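Ceramide very long chain fatty acid hydroxylase SCS7 (Saccharomyces cerevisiae, PDB 4ZR1) hydroxylates the very long chain fatty acids of ceramides, probably at C-2, using oxygen and electrons from cytochrome b5, in sphingolipid synthesis. Local coordinates at residues A[23-31]-A[77-85]. Residues are numbered along the deposited sequence; the frame is centred on the assembly and turned at random.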
ATOM      1  N   PHE A  23      20.377   5.718 -10.633  1.00138.63           N
ATOM      2  CA  PHE A  23      21.007   6.984 -10.277  1.00149.83           C
ATOM      3  C   PHE A  23      20.032   7.869  -9.517  1.00153.22           C
ATOM      4  O   PHE A  23      20.065   7.926  -8.290  1.00158.76           O
ATOM      5  CB  PHE A  23      21.514   7.700 -11.521  1.00155.19           C
ATOM      6  N   ASP A  24      19.167   8.562 -10.254  1.00150.58           N
ATOM      7  CA  ASP A  24      18.105   9.359  -9.649  1.00145.63           C
ATOM      8  C   ASP A  24      16.857   8.502  -9.428  1.00134.66           C
ATOM      9  O   ASP A  24      16.320   7.917 -10.372  1.00139.90           O
ATOM     10  CB  ASP A  24      17.779  10.568 -10.521  1.00152.30           C
ATOM     11  CG  ASP A  24      16.679  11.429  -9.934  1.00157.75           C
ATOM     12  OD1 ASP A  24      16.965  12.221  -9.009  1.00159.04           O
ATOM     13  OD2 ASP A  24      15.529  11.322 -10.407  1.00158.53           O
ATOM     14  N   SER A  25      16.395   8.431  -8.183  1.00113.02           N
ATOM     15  CA  SER A  25      15.340   7.488  -7.823  1.00 95.54           C
ATOM     16  C   SER A  25      13.970   7.917  -8.322  1.00 87.14           C
ATOM     17  O   SER A  25      13.048   7.106  -8.393  1.00 84.64           O
ATOM     18  CB  SER A  25      15.288   7.293  -6.307  1.00 91.96           C
ATOM     19  OG  SER A  25      14.765   8.439  -5.662  1.00 96.11           O
ATOM     20  N   THR A  26      13.842   9.195  -8.657  1.00 87.78           N
ATOM     21  CA  THR A  26      12.563   9.759  -9.081  1.00 89.06           C
ATOM     22  C   THR A  26      12.239   9.419 -10.525  1.00 93.45           C
ATOM     23  O   THR A  26      11.170   9.764 -11.018  1.00 96.10           O
ATOM     24  CB  THR A  26      12.541  11.297  -8.917  1.00 92.42           C
ATOM     25  OG1 THR A  26      13.491  11.892  -9.811  1.00 94.02           O
ATOM     26  CG2 THR A  26      12.870  11.692  -7.488  1.00 85.71           C
ATOM     27  N   THR A  27      13.168   8.750 -11.203  1.00100.27           N
ATOM     28  CA  THR A  27      12.977   8.411 -12.602  1.00102.82           C
ATOM     29  C   THR A  27      12.682   6.921 -12.734  1.00102.45           C
ATOM     30  O   THR A  27      13.488   6.075 -12.338  1.00102.84           O
ATOM     31  CB  THR A  27      14.207   8.781 -13.468  1.00112.77           C
ATOM     32  OG1 THR A  27      15.346   8.022 -13.047  1.00125.01           O
ATOM     33  CG2 THR A  27      14.525  10.267 -13.345  1.00111.29           C
ATOM     34  N   PHE A  28      11.508   6.621 -13.282  1.00 92.87           N
ATOM     35  CA  PHE A  28      11.078   5.257 -13.523  1.00103.41           C
ATOM     36  C   PHE A  28      12.029   4.562 -14.498  1.00109.39           C
ATOM     37  O   PHE A  28      12.615   5.212 -15.361  1.00116.32           O
ATOM     38  CB  PHE A  28       9.642   5.258 -14.056  1.00106.99           C
ATOM     39  CG  PHE A  28       8.656   5.923 -13.129  1.00103.86           C
ATOM     40  CD1 PHE A  28       8.557   5.529 -11.800  1.00 99.52           C
ATOM     41  CD2 PHE A  28       7.852   6.965 -13.574  1.00100.31           C
ATOM     42  CE1 PHE A  28       7.661   6.146 -10.939  1.00 94.69           C
ATOM     43  CE2 PHE A  28       6.952   7.588 -12.715  1.00 99.50           C
ATOM     44  CZ  PHE A  28       6.857   7.175 -11.393  1.00 93.34           C
ATOM     45  N   VAL A  29      12.199   3.251 -14.343  1.00103.22           N
ATOM     46  CA  VAL A  29      13.102   2.490 -15.204  1.00111.34           C
ATOM     47  C   VAL A  29      12.367   1.330 -15.883  1.00113.87           C
ATOM     48  O   VAL A  29      11.409   0.790 -15.329  1.00114.67           O
ATOM     49  CB  VAL A  29      14.315   1.940 -14.415  1.00113.19           C
ATOM     50  CG1 VAL A  29      15.492   1.698 -15.354  1.00126.35           C
ATOM     51  CG2 VAL A  29      14.726   2.907 -13.322  1.00103.70           C
ATOM     52  N   LYS A  30      12.807   0.956 -17.085  1.00113.24           N
ATOM     53  CA  LYS A  30      12.162  -0.133 -17.807  1.00112.45           C
ATOM     54  C   LYS A  30      12.501  -1.438 -17.108  1.00112.79           C
ATOM     55  O   LYS A  30      11.718  -2.382 -17.143  1.00117.58           O
ATOM     56  CB  LYS A  30      12.594  -0.181 -19.277  1.00119.78           C
ATOM     57  CG  LYS A  30      13.565  -1.308 -19.601  1.00132.58           C
ATOM     58  CD  LYS A  30      14.203  -1.114 -20.952  1.00141.65           C
ATOM     59  CE  LYS A  30      15.705  -1.272 -20.856  1.00141.93           C
ATOM     60  NZ  LYS A  30      16.351  -0.747 -22.079  1.00146.22           N
ATOM     61  N   GLU A  31      13.663  -1.483 -16.462  1.00110.33           N
ATOM     62  CA  GLU A  31      14.079  -2.663 -15.722  1.00116.56           C
ATOM     63  C   GLU A  31      14.647  -2.236 -14.371  1.00109.99           C
ATOM     64  O   GLU A  31      15.375  -1.252 -14.275  1.00108.89           O
ATOM     65  CB  GLU A  31      15.096  -3.487 -16.527  1.00126.94           C
ATOM     66  CG  GLU A  31      14.792  -4.975 -16.481  1.00140.40           C
ATOM     67  CD  GLU A  31      13.667  -5.377 -17.420  1.00144.81           C
ATOM     68  OE1 GLU A  31      13.626  -4.873 -18.562  1.00150.25           O
ATOM     69  OE2 GLU A  31      12.813  -6.188 -17.003  1.00143.07           O
ATOM     70  N   GLN A  77       4.263  13.682  -8.295  1.00 99.24           N
ATOM     71  CA  GLN A  77       5.458  13.804  -7.482  1.00 89.17           C
ATOM     72  C   GLN A  77       5.518  12.775  -6.356  1.00 80.20           C
ATOM     73  O   GLN A  77       6.595  12.277  -6.027  1.00 79.41           O
ATOM     74  CB  GLN A  77       5.542  15.221  -6.922  1.00 82.86           C
ATOM     75  CG  GLN A  77       6.939  15.782  -6.901  1.00 88.36           C
ATOM     76  CD  GLN A  77       7.538  15.929  -8.263  1.00 89.17           C
ATOM     77  OE1 GLN A  77       6.837  16.176  -9.246  1.00 90.39           O
ATOM     78  NE2 GLN A  77       8.848  15.756  -8.341  1.00 91.64           N
ATOM     79  N   ILE A  78       4.361  12.461  -5.776  1.00 77.79           N
ATOM     80  CA  ILE A  78       4.273  11.524  -4.654  1.00 83.47           C
ATOM     81  C   ILE A  78       4.621  10.087  -5.061  1.00 89.33           C
ATOM     82  O   ILE A  78       5.046   9.291  -4.220  1.00 87.95           O
ATOM     83  CB  ILE A  78       2.857  11.530  -4.024  1.00 81.62           C
ATOM     84  CG1 ILE A  78       2.890  10.990  -2.596  1.00 70.72           C
ATOM     85  CG2 ILE A  78       1.873  10.719  -4.870  1.00 82.26           C
ATOM     86  CD1 ILE A  78       3.637  11.867  -1.627  1.00 67.45           C
ATOM     87  N   HIS A  79       4.447   9.762  -6.345  1.00 91.20           N
ATOM     88  CA  HIS A  79       4.735   8.419  -6.849  1.00 82.50           C
ATOM     89  C   HIS A  79       6.145   8.317  -7.437  1.00 78.80           C
ATOM     90  O   HIS A  79       6.542   7.271  -7.943  1.00 74.94           O
ATOM     91  CB  HIS A  79       3.702   7.997  -7.900  1.00 80.15           C
ATOM     92  CG  HIS A  79       2.300   7.925  -7.380  1.00 83.96           C
ATOM     93  ND1 HIS A  79       1.362   8.901  -7.631  1.00 83.99           N
ATOM     94  CD2 HIS A  79       1.677   6.995  -6.616  1.00 75.24           C
ATOM     95  CE1 HIS A  79       0.222   8.578  -7.047  1.00 77.61           C
ATOM     96  NE2 HIS A  79       0.386   7.429  -6.419  1.00 71.82           N
ATOM     97  N   ARG A  80       6.907   9.401  -7.376  1.00 78.73           N
ATOM     98  CA  ARG A  80       8.311   9.317  -7.746  1.00 80.61           C
ATOM     99  C   ARG A  80       9.109   9.169  -6.459  1.00 83.95           C
ATOM    100  O   ARG A  80       9.193  10.103  -5.667  1.00 92.56           O
ATOM    101  CB  ARG A  80       8.727  10.532  -8.566  1.00 84.55           C
ATOM    102  CG  ARG A  80       7.926  10.640  -9.862  1.00 89.55           C
ATOM    103  CD  ARG A  80       8.305  11.845 -10.689  1.00101.00           C
ATOM    104  NE  ARG A  80       9.706  11.802 -11.082  1.00112.48           N
ATOM    105  CZ  ARG A  80      10.275  12.684 -11.892  1.00117.88           C
ATOM    106  NH1 ARG A  80      11.564  12.578 -12.198  1.00121.39           N
ATOM    107  NH2 ARG A  80       9.549  13.672 -12.399  1.00114.65           N
ATOM    108  N   PRO A  81       9.659   7.964  -6.229  1.00 80.56           N
ATOM    109  CA  PRO A  81      10.138   7.581  -4.896  1.00 76.45           C
ATOM    110  C   PRO A  81      11.391   8.304  -4.415  1.00 78.31           C
ATOM    111  O   PRO A  81      12.262   8.675  -5.196  1.00 83.96           O
ATOM    112  CB  PRO A  81      10.415   6.074  -5.044  1.00 70.18           C
ATOM    113  CG  PRO A  81      10.624   5.862  -6.511  1.00 72.04           C
ATOM    114  CD  PRO A  81       9.715   6.842  -7.185  1.00 75.22           C
ATOM    115  N   ARG A  82      11.463   8.499  -3.106  1.00 74.57           N
ATOM    116  CA  ARG A  82      12.676   8.974  -2.470  1.00 74.79           C
ATOM    117  C   ARG A  82      13.050   7.971  -1.384  1.00 76.26           C
ATOM    118  O   ARG A  82      12.358   6.972  -1.192  1.00 90.21           O
ATOM    119  CB  ARG A  82      12.484  10.374  -1.877  1.00 82.37           C
ATOM    120  CG  ARG A  82      11.339  11.172  -2.476  1.00 82.45           C
ATOM    121  CD  ARG A  82      11.668  11.765  -3.836  1.00 84.98           C
ATOM    122  NE  ARG A  82      10.491  12.395  -4.430  1.00 87.23           N
ATOM    123  CZ  ARG A  82      10.515  13.560  -5.065  1.00 98.63           C
ATOM    124  NH1 ARG A  82       9.403  14.071  -5.573  1.00102.91           N
ATOM    125  NH2 ARG A  82      11.656  14.220  -5.181  1.00101.82           N
ATOM    126  N   HIS A  83      14.142   8.234  -0.677  1.00 73.44           N
ATOM    127  CA  HIS A  83      14.545   7.402   0.448  1.00 72.11           C
ATOM    128  C   HIS A  83      15.114   8.281   1.561  1.00 78.64           C
ATOM    129  O   HIS A  83      16.032   9.069   1.330  1.00 84.17           O
ATOM    130  CB  HIS A  83      15.571   6.346   0.004  1.00 74.24           C
ATOM    131  CG  HIS A  83      15.868   5.316   1.050  1.00 83.68           C
ATOM    132  ND1 HIS A  83      14.911   4.449   1.537  1.00 85.31           N
ATOM    133  CD2 HIS A  83      17.010   5.026   1.717  1.00 85.31           C
ATOM    134  CE1 HIS A  83      15.452   3.670   2.455  1.00 78.23           C
ATOM    135  NE2 HIS A  83      16.726   3.996   2.580  1.00 82.43           N
ATOM    136  N   TYR A  84      14.567   8.149   2.765  1.00 77.95           N
ATOM    137  CA  TYR A  84      15.023   8.948   3.905  1.00 69.98           C
ATOM    138  C   TYR A  84      16.365   8.480   4.459  1.00 76.45           C
ATOM    139  O   TYR A  84      17.058   9.228   5.146  1.00 76.97           O
ATOM    140  CB  TYR A  84      13.979   8.924   5.019  1.00 65.77           C
ATOM    141  CG  TYR A  84      14.220   9.939   6.108  1.00 74.72           C
ATOM    142  CD1 TYR A  84      13.982  11.295   5.886  1.00 75.75           C
ATOM    143  CD2 TYR A  84      14.660   9.549   7.363  1.00 81.56           C
ATOM    144  CE1 TYR A  84      14.199  12.237   6.880  1.00 76.07           C
ATOM    145  CE2 TYR A  84      14.872  10.487   8.366  1.00 86.29           C
ATOM    146  CZ  TYR A  84      14.642  11.828   8.115  1.00 80.53           C
ATOM    147  OH  TYR A  84      14.857  12.760   9.100  1.00 77.53           O
ATOM    148  N   GLY A  85      16.730   7.239   4.155  1.00 81.86           N
ATOM    149  CA  GLY A  85      17.922   6.638   4.716  1.00 79.29           C
ATOM    150  C   GLY A  85      17.552   5.559   5.708  1.00 83.40           C
ATOM    151  O   GLY A  85      16.494   4.945   5.598  1.00 85.86           O
TER
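Thr26 and Arg80 bury the most surface here, and their backbones come close, with CA atoms 4.5 Å apart. The polar evidence is a grip on one carbonyl: Arg80 NE donates to Thr26 O at 2.5 Å with an N-H...O angle of 148°, and NH1 adds a weak bond to the same oxygen. That oxygen lies at the guanidinium edge, 18° out of its plane. A bend at chi3 (61°) of Arg80 turns the guanidinium back to this carbonyl, while NH2 forms a salt bridge with Glu290. Replacing Arg80 by an alanine is likely to strip Thr26 O of both donors and Glu290 of this salt bridge. On the other branch of Thr26, CG2 lies over one face of the Arg82 guanidinium, 3.6 Å from NH2, which is itself paired with Asp47. Ser25 OG donates to Pro81 O at 2.6 Å, and the proline ring merely lies beside Ser25 O. The Phe28 ring turns its edge to the second segment, with CE1 3.4 Å from His79 O, which lies near the ring plane. The arrangement is a type I beta turn, Asp24 to Thr27, clamped by arginine onto the segment leaving helix 71-78; this probably cytoplasmic segment borders the dizinc histidine site, since the His79 ring meets those of the zinc ligands His155 and His178.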